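Local coordinates for putative Ribokinase II (Escherichia coli O6, PDB 3IQ0), which probably transfers a phosphate from ATP to a sugar or related substrate as a kinase of the ribokinase-like pfkB family, at residues I9-V14 and M137-F142; Y248-V253 and L289-R294; A283-A288 and M304-F309. All coordinates share one frame; numbering follows the deposited sequence.

Contact 1. Residues I9-V14 and M137-F142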
loop_
_atom_site.group_PDB
_atom_site.type_symbol
_atom_site.label_atom_id
_atom_site.label_comp_id
_atom_site.label_asym_id
_atom_site.label_seq_id
_atom_site.Cartn_x
_atom_site.Cartn_y
_atom_site.Cartn_z
ATOM N N ILE B 9 -16.586 -1.151 14.239
ATOM C CA ILE B 9 -16.124 -0.094 13.364
ATOM C C ILE B 9 -14.611 -0.168 13.291
ATOM O O ILE B 9 -13.966 -0.644 14.221
ATOM C CB ILE B 9 -16.561 1.268 13.952
ATOM C CG1 ILE B 9 -16.199 2.416 13.012
ATOM C CG2 ILE B 9 -15.908 1.467 15.314
ATOM C CD1 ILE B 9 -16.882 3.719 13.401
ATOM N N GLY B 10 -14.031 0.292 12.191
ATOM C CA GLY B 10 -12.585 0.256 12.119
ATOM C C GLY B 10 -11.968 -0.042 10.775
ATOM O O GLY B 10 -12.566 0.185 9.723
ATOM N N GLU B 11 -10.757 -0.574 10.825
ATOM C CA GLU B 11 -10.004 -0.876 9.626
ATOM C C GLU B 11 -10.289 -2.234 9.006
ATOM O O GLU B 11 -10.444 -3.236 9.702
ATOM C CB GLU B 11 -8.504 -0.765 9.919
ATOM C CG GLU B 11 -7.958 -1.809 10.905
ATOM C CD GLU B 11 -8.223 -1.477 12.369
ATOM O OE1 GLU B 11 -9.023 -0.560 12.646
ATOM O OE2 GLU B 11 -7.629 -2.144 13.243
ATOM N N ILE B 12 -10.365 -2.237 7.682
ATOM C CA ILE B 12 -10.560 -3.442 6.895
ATOM C C ILE B 12 -9.396 -3.389 5.911
ATOM O O ILE B 12 -9.202 -2.384 5.225
ATOM C CB ILE B 12 -11.874 -3.418 6.104
ATOM C CG1 ILE B 12 -13.059 -3.649 7.041
ATOM C CG2 ILE B 12 -11.854 -4.479 5.022
ATOM C CD1 ILE B 12 -14.392 -3.602 6.328
ATOM N N LEU B 13 -8.607 -4.450 5.860
ATOM C CA LEU B 13 -7.466 -4.487 4.959
ATOM C C LEU B 13 -7.239 -5.903 4.470
ATOM O O LEU B 13 -7.934 -6.829 4.898
ATOM C CB LEU B 13 -6.206 -3.993 5.680
ATOM C CG LEU B 13 -5.873 -4.631 7.034
ATOM C CD1 LEU B 13 -4.395 -4.939 7.136
ATOM C CD2 LEU B 13 -6.292 -3.688 8.142
ATOM N N VAL B 14 -6.287 -6.065 3.555
ATOM C CA VAL B 14 -5.949 -7.386 3.055
ATOM C C VAL B 14 -4.540 -7.700 3.532
ATOM O O VAL B 14 -3.723 -6.802 3.733
ATOM C CB VAL B 14 -5.991 -7.482 1.508
ATOM C CG1 VAL B 14 -7.415 -7.275 1.008
ATOM C CG2 VAL B 14 -5.046 -6.464 0.888
HETATM N N MSE B 137 -12.403 -1.540 18.678
HETATM C CA MSE B 137 -11.048 -2.088 18.660
HETATM C C MSE B 137 -10.106 -0.896 18.857
HETATM O O MSE B 137 -10.132 0.050 18.070
HETATM C CB MSE B 137 -10.740 -2.741 17.308
HETATM C CG MSE B 137 -11.419 -4.069 17.068
HETATM SE SE MSE B 137 -10.728 -5.388 18.287
HETATM C CE MSE B 137 -11.777 -6.904 17.693
ATOM N N GLY B 138 -9.289 -0.938 19.902
ATOM C CA GLY B 138 -8.366 0.157 20.142
ATOM C C GLY B 138 -7.410 0.378 18.981
ATOM O O GLY B 138 -6.911 1.488 18.776
ATOM N N SER B 139 -7.168 -0.675 18.208
ATOM C CA SER B 139 -6.266 -0.599 17.065
ATOM C C SER B 139 -6.761 0.344 15.976
ATOM O O SER B 139 -6.021 0.670 15.050
ATOM C CB SER B 139 -6.069 -1.988 16.465
ATOM O OG SER B 139 -7.301 -2.483 15.971
ATOM N N SER B 140 -8.009 0.780 16.089
ATOM C CA SER B 140 -8.586 1.678 15.095
ATOM C C SER B 140 -8.366 3.154 15.409
ATOM O O SER B 140 -8.448 3.999 14.525
ATOM C CB SER B 140 -10.090 1.426 14.969
ATOM O OG SER B 140 -10.356 0.073 14.661
ATOM N N LEU B 141 -8.089 3.465 16.669
ATOM C CA LEU B 141 -7.898 4.854 17.073
ATOM C C LEU B 141 -6.481 5.358 16.830
ATOM O O LEU B 141 -5.704 5.501 17.771
ATOM C CB LEU B 141 -8.265 5.009 18.550
ATOM C CG LEU B 141 -9.677 4.532 18.902
ATOM C CD1 LEU B 141 -9.932 4.690 20.394
ATOM C CD2 LEU B 141 -10.688 5.325 18.092
ATOM N N PHE B 142 -6.155 5.625 15.567
ATOM C CA PHE B 142 -4.829 6.111 15.210
ATOM C C PHE B 142 -4.846 7.502 14.579
ATOM O O PHE B 142 -3.851 7.937 13.997
ATOM C CB PHE B 142 -4.127 5.109 14.276
ATOM C CG PHE B 142 -4.906 4.770 13.025
ATOM C CD1 PHE B 142 -5.055 5.700 12.001
ATOM C CD2 PHE B 142 -5.467 3.504 12.861
ATOM C CE1 PHE B 142 -5.748 5.375 10.831
ATOM C CE2 PHE B 142 -6.161 3.171 11.699
ATOM C CZ PHE B 142 -6.302 4.105 10.681
HETATM O O HOH W 1 -12.825 -0.120 16.316
#
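Gly10 meets Ser140 with CA atoms 5.2 Å apart, where the chain between strands 5-9 and 13-18 passes the short 3-10 turn 138-140 that follows strand 131-137. The carboxylate of Glu11 carries the contact, each oxygen taking one serine hydroxyl. Ser139 OG donates to the syn lone pair of Glu11 OE2 over 2.8 Å, while Ser140 OG gives a very short bond of 2.5 Å to Glu11 OE1. Two adjacent hydroxyls thus fix the rotation of the buried acid, in which a bend at chi2 (-80°) places CD next to the two serines. A water adds a second link within 137-142, donating to Ser140 OG and accepting from Met137 N. Glycine suits position 10 because its phi of 144° would press a CB against the preceding carbonyl, and because Ser140 OG lies 3.4 Å from Gly10 CA. Both segments follow neighbouring parallel strands, 5-9 and 131-137, of the central sheet of this Rossmann-like fold. Gly10 bonds to Ser58 and Ile57 of strand 54-61, Ser139 N to Asn169 OD1, and Pro40 of helix 39-49 packs on Glu11 and on selenomethionine Met137.

Contact 2. Residues Y248-V253 and L289-R294; sequences YPVEEV and LAVTRR. With ATP (adenosine-5'-triphosphate), chain G.
The adenine pocket of this ribokinase-like kinase is lined here by the loop 248-253 and by the C-terminal end of helix 276-290 with the turn that follows it. One backbone bond joins the two: Val253 N donates to Val291 O over 2.7 Å, nearly straight at 160°. Around it the branched side chains interlock. Val250 CG2 touches Val291 CG2 at 3.8 Å, the two valines crossing at about a right angle, and both methyls also reach the adenine, Val250 CG2 near ATP N1 and Val291 CG2 near C6. Val291 CG1 adds a contact beside ATP N7. Short, beta-branched side chains suit this place because the same CG2 methyls serve both the partner valine and the base, without a long flexible arm. Thr292 uses its two branches differently: CG2 packs on Val250 CB, whereas OG1, held between the backbone N and carbonyl carbon (chi1 67°), turns back to Leu289 O. That carbonyl also accepts from Thr292 N; a type I turn runs from Ala290 to Arg293. Farther out, Val253 CG1 rests against Arg294 CB on the solvent-exposed side. Tyr248 brings its backbone O to within 3.2 Å of ATP C2, and its ring meets Phe309 and His313 edge-to-face. Glu252 adds a polar contact to the adenine amino group. Its CG stands anti to the backbone N (chi1 -177°) and passes Val291 CB at 3.9 Å, and the chain runs on extended to the base, where a carboxylate is well matched to an amino group: ATP N6 donates to Glu252 OE2 over 2.8 Å.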
loop_
_atom_site.group_PDB
_atom_site.type_symbol
_atom_site.label_atom_id
_atom_site.label_comp_id
_atom_site.label_asym_id
_atom_site.label_seq_id
_atom_site.Cartn_x
_atom_site.Cartn_y
_atom_site.Cartn_z
ATOM N N TYR B 248 -6.547 -24.514 26.106
ATOM C CA TYR B 248 -6.629 -25.828 25.487
ATOM C C TYR B 248 -5.306 -25.993 24.752
ATOM O O TYR B 248 -4.842 -25.062 24.101
ATOM C CB TYR B 248 -7.791 -25.872 24.492
ATOM C CG TYR B 248 -9.155 -25.713 25.127
ATOM C CD1 TYR B 248 -9.799 -26.796 25.719
ATOM C CD2 TYR B 248 -9.791 -24.472 25.155
ATOM C CE1 TYR B 248 -11.042 -26.650 26.325
ATOM C CE2 TYR B 248 -11.033 -24.312 25.762
ATOM C CZ TYR B 248 -11.651 -25.402 26.344
ATOM O OH TYR B 248 -12.873 -25.245 26.955
ATOM N N PRO B 249 -4.669 -27.168 24.865
ATOM C CA PRO B 249 -3.392 -27.383 24.179
ATOM C C PRO B 249 -3.605 -27.591 22.682
ATOM O O PRO B 249 -4.391 -28.447 22.281
ATOM C CB PRO B 249 -2.844 -28.628 24.870
ATOM C CG PRO B 249 -4.095 -29.411 25.162
ATOM C CD PRO B 249 -5.036 -28.337 25.684
ATOM N N VAL B 250 -2.917 -26.801 21.858
ATOM C CA VAL B 250 -3.048 -26.915 20.405
ATOM C C VAL B 250 -1.758 -26.543 19.682
ATOM O O VAL B 250 -0.910 -25.836 20.234
ATOM C CB VAL B 250 -4.178 -25.997 19.852
ATOM C CG1 VAL B 250 -5.506 -26.333 20.509
ATOM C CG2 VAL B 250 -3.825 -24.539 20.079
ATOM N N GLU B 251 -1.619 -27.019 18.446
ATOM C CA GLU B 251 -0.442 -26.721 17.641
ATOM C C GLU B 251 -0.627 -25.351 16.987
ATOM O O GLU B 251 -1.215 -25.233 15.908
ATOM C CB GLU B 251 -0.232 -27.804 16.571
ATOM C CG GLU B 251 -1.279 -27.833 15.454
ATOM C CD GLU B 251 -2.425 -28.801 15.706
ATOM O OE1 GLU B 251 -3.448 -28.706 14.989
ATOM O OE2 GLU B 251 -2.297 -29.660 16.606
ATOM N N GLU B 252 -0.133 -24.314 17.655
ATOM C CA GLU B 252 -0.247 -22.944 17.165
ATOM C C GLU B 252 0.468 -22.723 15.836
ATOM O O GLU B 252 1.609 -23.145 15.653
ATOM C CB GLU B 252 0.305 -21.978 18.213
ATOM C CG GLU B 252 0.166 -20.514 17.849
ATOM C CD GLU B 252 0.669 -19.609 18.953
ATOM O OE1 GLU B 252 1.899 -19.535 19.156
ATOM O OE2 GLU B 252 -0.171 -18.981 19.626
ATOM N N VAL B 253 -0.206 -22.038 14.920
ATOM C CA VAL B 253 0.346 -21.762 13.597
ATOM C C VAL B 253 0.312 -20.274 13.250
ATOM O O VAL B 253 1.201 -19.776 12.560
ATOM C CB VAL B 253 -0.432 -22.544 12.518
ATOM C CG1 VAL B 253 -0.003 -22.109 11.136
ATOM C CG2 VAL B 253 -0.197 -24.028 12.695
ATOM N N LEU B 289 -8.933 -22.558 18.745
ATOM C CA LEU B 289 -9.139 -23.076 17.402
ATOM C C LEU B 289 -8.552 -22.125 16.371
ATOM O O LEU B 289 -7.931 -22.551 15.395
ATOM C CB LEU B 289 -10.635 -23.258 17.135
ATOM C CG LEU B 289 -11.245 -24.528 17.726
ATOM C CD1 LEU B 289 -12.755 -24.520 17.545
ATOM C CD2 LEU B 289 -10.624 -25.745 17.029
ATOM N N ALA B 290 -8.760 -20.834 16.594
ATOM C CA ALA B 290 -8.278 -19.795 15.694
ATOM C C ALA B 290 -6.796 -19.899 15.338
ATOM O O ALA B 290 -6.428 -19.840 14.165
ATOM C CB ALA B 290 -8.562 -18.429 16.300
ATOM N N VAL B 291 -5.948 -20.054 16.348
ATOM C CA VAL B 291 -4.509 -20.116 16.120
ATOM C C VAL B 291 -4.011 -21.372 15.411
ATOM O O VAL B 291 -2.834 -21.447 15.064
ATOM C CB VAL B 291 -3.714 -19.950 17.453
ATOM C CG1 VAL B 291 -4.212 -18.718 18.195
ATOM C CG2 VAL B 291 -3.835 -21.199 18.316
ATOM N N THR B 292 -4.890 -22.345 15.177
ATOM C CA THR B 292 -4.465 -23.579 14.512
ATOM C C THR B 292 -4.413 -23.485 12.989
ATOM O O THR B 292 -3.915 -24.397 12.333
ATOM C CB THR B 292 -5.368 -24.788 14.889
ATOM O OG1 THR B 292 -6.685 -24.601 14.351
ATOM C CG2 THR B 292 -5.451 -24.946 16.401
ATOM N N ARG B 293 -4.927 -22.397 12.424
ATOM C CA ARG B 293 -4.919 -22.214 10.974
ATOM C C ARG B 293 -4.256 -20.904 10.569
ATOM O O ARG B 293 -4.333 -19.915 11.293
ATOM C CB ARG B 293 -6.342 -22.270 10.418
ATOM C CG ARG B 293 -6.880 -23.681 10.330
ATOM C CD ARG B 293 -8.350 -23.718 9.987
ATOM N NE ARG B 293 -8.790 -25.090 9.750
ATOM C CZ ARG B 293 -10.059 -25.463 9.629
ATOM N NH1 ARG B 293 -11.030 -24.564 9.724
ATOM N NH2 ARG B 293 -10.356 -26.735 9.407
ATOM N N ARG B 294 -3.611 -20.911 9.405
ATOM C CA ARG B 294 -2.902 -19.739 8.905
ATOM C C ARG B 294 -3.828 -18.779 8.168
ATOM O O ARG B 294 -4.675 -19.195 7.376
ATOM C CB ARG B 294 -1.760 -20.178 7.985
ATOM C CG ARG B 294 -0.713 -19.111 7.735
ATOM C CD ARG B 294 0.491 -19.699 7.011
ATOM N NE ARG B 294 0.098 -20.313 5.744
ATOM C CZ ARG B 294 0.934 -20.933 4.915
ATOM N NH1 ARG B 294 2.224 -21.028 5.212
ATOM N NH2 ARG B 294 0.477 -21.455 3.782
HETATM P PG ATP G . -4.559 -9.410 19.839
HETATM O O1G ATP G . -4.300 -10.166 18.563
HETATM O O2G ATP G . -3.703 -8.174 19.948
HETATM O O3G ATP G . -6.033 -9.017 19.940
HETATM P PB ATP G . -4.780 -10.766 22.456
HETATM O O1B ATP G . -3.688 -10.750 23.481
HETATM O O2B ATP G . -5.983 -9.902 22.610
HETATM O O3B ATP G . -4.155 -10.438 21.008
HETATM P PA ATP G . -4.363 -13.580 22.738
HETATM O O1A ATP G . -3.280 -13.841 21.714
HETATM O O2A ATP G . -4.023 -13.429 24.172
HETATM O O3A ATP G . -5.219 -12.273 22.277
HETATM O "O5'" ATP G . -5.930 -14.477 22.737
HETATM C "C5'" ATP G . -7.166 -14.930 22.412
HETATM C "C4'" ATP G . -7.545 -15.957 23.449
HETATM O "O4'" ATP G . -7.256 -17.043 22.559
HETATM C "C3'" ATP G . -6.599 -16.334 24.642
HETATM O "O3'" ATP G . -6.900 -15.699 25.873
HETATM C "C2'" ATP G . -6.696 -17.796 24.647
HETATM O "O2'" ATP G . -7.858 -18.225 25.369
HETATM C "C1'" ATP G . -6.719 -18.179 23.198
HETATM N N9 ATP G . -5.316 -18.450 22.679
HETATM C C8 ATP G . -4.419 -17.591 22.055
HETATM N N7 ATP G . -3.267 -18.204 21.740
HETATM C C5 ATP G . -3.380 -19.470 22.136
HETATM C C6 ATP G . -2.526 -20.707 22.131
HETATM N N6 ATP G . -1.309 -20.648 21.590
HETATM N N1 ATP G . -3.037 -21.903 22.680
HETATM C C2 ATP G . -4.306 -22.011 23.255
HETATM N N3 ATP G . -5.144 -20.893 23.295
HETATM C C4 ATP G . -4.735 -19.643 22.773
#

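Contact 3. Residues A283-A288 and M304-F309. With ATP (adenosine-5'-triphosphate), chain G.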
loop_
_atom_site.group_PDB
_atom_site.type_symbol
_atom_site.label_atom_id
_atom_site.label_comp_id
_atom_site.label_asym_id
_atom_site.label_seq_id
_atom_site.Cartn_x
_atom_site.Cartn_y
_atom_site.Cartn_z
ATOM N N ALA B 283 -15.362 -18.743 24.272
ATOM C CA ALA B 283 -14.453 -17.745 23.725
ATOM C C ALA B 283 -13.046 -18.331 23.764
ATOM O O ALA B 283 -12.316 -18.280 22.779
ATOM C CB ALA B 283 -14.508 -16.462 24.550
ATOM N N ASN B 284 -12.681 -18.893 24.912
ATOM C CA ASN B 284 -11.367 -19.499 25.110
ATOM C C ASN B 284 -11.099 -20.567 24.051
ATOM O O ASN B 284 -10.034 -20.598 23.438
ATOM C CB ASN B 284 -11.288 -20.101 26.521
ATOM C CG ASN B 284 -9.941 -20.732 26.820
ATOM O OD1 ASN B 284 -8.896 -20.208 26.442
ATOM N ND2 ASN B 284 -9.962 -21.859 27.527
ATOM N N ALA B 285 -12.076 -21.438 23.839
ATOM C CA ALA B 285 -11.956 -22.492 22.846
ATOM C C ALA B 285 -11.874 -21.895 21.445
ATOM O O ALA B 285 -11.126 -22.387 20.602
ATOM C CB ALA B 285 -13.143 -23.437 22.941
ATOM N N CYS B 286 -12.643 -20.839 21.194
ATOM C CA CYS B 286 -12.628 -20.196 19.879
ATOM C C CYS B 286 -11.221 -19.685 19.575
ATOM O O CYS B 286 -10.649 -19.968 18.517
ATOM C CB CYS B 286 -13.622 -19.032 19.837
ATOM S SG CYS B 286 -13.864 -18.320 18.184
ATOM N N GLY B 287 -10.653 -18.941 20.514
ATOM C CA GLY B 287 -9.316 -18.431 20.304
ATOM C C GLY B 287 -8.317 -19.555 20.100
ATOM O O GLY B 287 -7.355 -19.407 19.351
ATOM N N ALA B 288 -8.544 -20.680 20.770
ATOM C CA ALA B 288 -7.650 -21.831 20.660
ATOM C C ALA B 288 -7.716 -22.397 19.249
ATOM O O ALA B 288 -6.691 -22.690 18.635
ATOM C CB ALA B 288 -8.046 -22.898 21.667
HETATM N N MSE B 304 -21.060 -25.061 16.842
HETATM C CA MSE B 304 -20.847 -26.464 17.163
HETATM C C MSE B 304 -19.430 -26.969 16.924
HETATM O O MSE B 304 -19.054 -28.032 17.425
HETATM C CB MSE B 304 -21.873 -27.346 16.453
HETATM C CG MSE B 304 -23.263 -27.227 17.074
HETATM SE SE MSE B 304 -23.292 -27.307 19.051
HETATM C CE MSE B 304 -23.412 -29.225 19.245
ATOM N N GLU B 305 -18.625 -26.222 16.173
ATOM C CA GLU B 305 -17.245 -26.657 15.978
ATOM C C GLU B 305 -16.569 -26.427 17.323
ATOM O O GLU B 305 -15.765 -27.236 17.761
ATOM C CB GLU B 305 -16.553 -25.858 14.867
ATOM C CG GLU B 305 -17.237 -26.008 13.514
ATOM C CD GLU B 305 -16.528 -25.285 12.378
ATOM O OE1 GLU B 305 -16.081 -24.136 12.573
ATOM O OE2 GLU B 305 -16.438 -25.872 11.272
ATOM N N ILE B 306 -16.916 -25.326 17.983
ATOM C CA ILE B 306 -16.353 -25.014 19.295
ATOM C C ILE B 306 -16.837 -26.072 20.294
ATOM O O ILE B 306 -16.062 -26.620 21.081
ATOM C CB ILE B 306 -16.828 -23.627 19.794
ATOM C CG1 ILE B 306 -16.426 -22.536 18.791
ATOM C CG2 ILE B 306 -16.231 -23.337 21.165
ATOM C CD1 ILE B 306 -16.976 -21.156 19.143
ATOM N N GLU B 307 -18.133 -26.352 20.238
ATOM C CA GLU B 307 -18.779 -27.323 21.111
ATOM C C GLU B 307 -18.064 -28.679 21.063
ATOM O O GLU B 307 -17.721 -29.258 22.097
ATOM C CB GLU B 307 -20.240 -27.475 20.683
ATOM C CG GLU B 307 -21.141 -28.182 21.674
ATOM C CD GLU B 307 -20.791 -29.643 21.856
ATOM O OE1 GLU B 307 -20.632 -30.354 20.837
ATOM O OE2 GLU B 307 -20.689 -30.079 23.024
ATOM N N THR B 308 -17.845 -29.181 19.856
ATOM C CA THR B 308 -17.177 -30.459 19.677
ATOM C C THR B 308 -15.725 -30.377 20.143
ATOM O O THR B 308 -15.208 -31.306 20.765
ATOM C CB THR B 308 -17.226 -30.888 18.207
ATOM O OG1 THR B 308 -16.685 -29.843 17.392
ATOM C CG2 THR B 308 -18.651 -31.158 17.780
ATOM N N PHE B 309 -15.068 -29.263 19.841
ATOM C CA PHE B 309 -13.683 -29.059 20.253
ATOM C C PHE B 309 -13.603 -29.256 21.765
ATOM O O PHE B 309 -12.776 -30.015 22.270
ATOM C CB PHE B 309 -13.241 -27.638 19.891
ATOM C CG PHE B 309 -11.848 -27.293 20.344
ATOM C CD1 PHE B 309 -10.733 -27.827 19.700
ATOM C CD2 PHE B 309 -11.649 -26.423 21.410
ATOM C CE1 PHE B 309 -9.441 -27.493 20.113
ATOM C CE2 PHE B 309 -10.365 -26.084 21.832
ATOM C CZ PHE B 309 -9.261 -26.618 21.184
HETATM P PG ATP G . -4.559 -9.410 19.839
HETATM O O1G ATP G . -4.300 -10.166 18.563
HETATM O O2G ATP G . -3.703 -8.174 19.948
HETATM O O3G ATP G . -6.033 -9.017 19.940
HETATM P PB ATP G . -4.780 -10.766 22.456
HETATM O O1B ATP G . -3.688 -10.750 23.481
HETATM O O2B ATP G . -5.983 -9.902 22.610
HETATM O O3B ATP G . -4.155 -10.438 21.008
HETATM P PA ATP G . -4.363 -13.580 22.738
HETATM O O1A ATP G . -3.280 -13.841 21.714
HETATM O O2A ATP G . -4.023 -13.429 24.172
HETATM O O3A ATP G . -5.219 -12.273 22.277
HETATM O "O5'" ATP G . -5.930 -14.477 22.737
HETATM C "C5'" ATP G . -7.166 -14.930 22.412
HETATM C "C4'" ATP G . -7.545 -15.957 23.449
HETATM O "O4'" ATP G . -7.256 -17.043 22.559
HETATM C "C3'" ATP G . -6.599 -16.334 24.642
HETATM O "O3'" ATP G . -6.900 -15.699 25.873
HETATM C "C2'" ATP G . -6.696 -17.796 24.647
HETATM O "O2'" ATP G . -7.858 -18.225 25.369
HETATM C "C1'" ATP G . -6.719 -18.179 23.198
HETATM N N9 ATP G . -5.316 -18.450 22.679
HETATM C C8 ATP G . -4.419 -17.591 22.055
HETATM N N7 ATP G . -3.267 -18.204 21.740
HETATM C C5 ATP G . -3.380 -19.470 22.136
HETATM C C6 ATP G . -2.526 -20.707 22.131
HETATM N N6 ATP G . -1.309 -20.648 21.590
HETATM N N1 ATP G . -3.037 -21.903 22.680
HETATM C C2 ATP G . -4.306 -22.011 23.255
HETATM N N3 ATP G . -5.144 -20.893 23.295
HETATM C C4 ATP G . -4.735 -19.643 22.773
#
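The Phe309 ring has Ala285 CB at its edge, close to the ring plane and 3.7 Å from CD2, while Ala288 CB approaches obliquely, 3.9 Å from CZ. This is helix-helix packing in the ribokinase-like fold: the helical segments 283-288 and 304-309, on helices 276-290 and 303-312, run at 95° to each other with axes 9.4 Å apart at closest approach. The ring reaches across because Phe309 CG lies anti to the backbone N (chi1 177°), and alanines one helical turn apart leave room for it. Ile306, one turn before Phe309, also contributes: its CG2 meets Ala285 CB at 3.6 Å, and its CD1 touches Cys286 CB. Ala285 is therefore shared by both large side chains, its single methyl sitting between Ile306 CG2 and the edge of the Phe309 ring. Cys286 also touches Cys261 and Ala265 of helix 258-271, while Val250 lies against Phe309.

Helix 276-290 turns another side to the nucleotide. Gly287 has its CA 3.4 Å from ATP O4', and a CB there would run into the ribose, so glycine is the residue that fits. Ala288 CB touches both ATP N3 and the Phe309 ring. Asn284 ND2 is held by Glu246 O, which helps to position the amide, and ATP O2' donates to Asn284 OD1 in a very short bond of 2.5 Å.

From the N terminus, contact 1 comes first: residues 9-14 meet 137-142 and close a loop of 122 residues that contains helices 39-49 and 64-75 and much of the four-stranded sheet. It joins the chain leaving strand 5-9 to the loop after strand 131-137 in the large sheet. It is complete before the others begin, and its centre lies about 24 Å from that of contact 2. Contacts 2 and 3 cross along the chain: 248-253 opens, 283-288 follows, 289-294 closes contact 2, and 304-309 closes contact 3. They touch each other, and both draw on helix 276-290 and reach ATP. Together they tie the loop after strand 242-245 and the C-terminal helix to the nucleotide site.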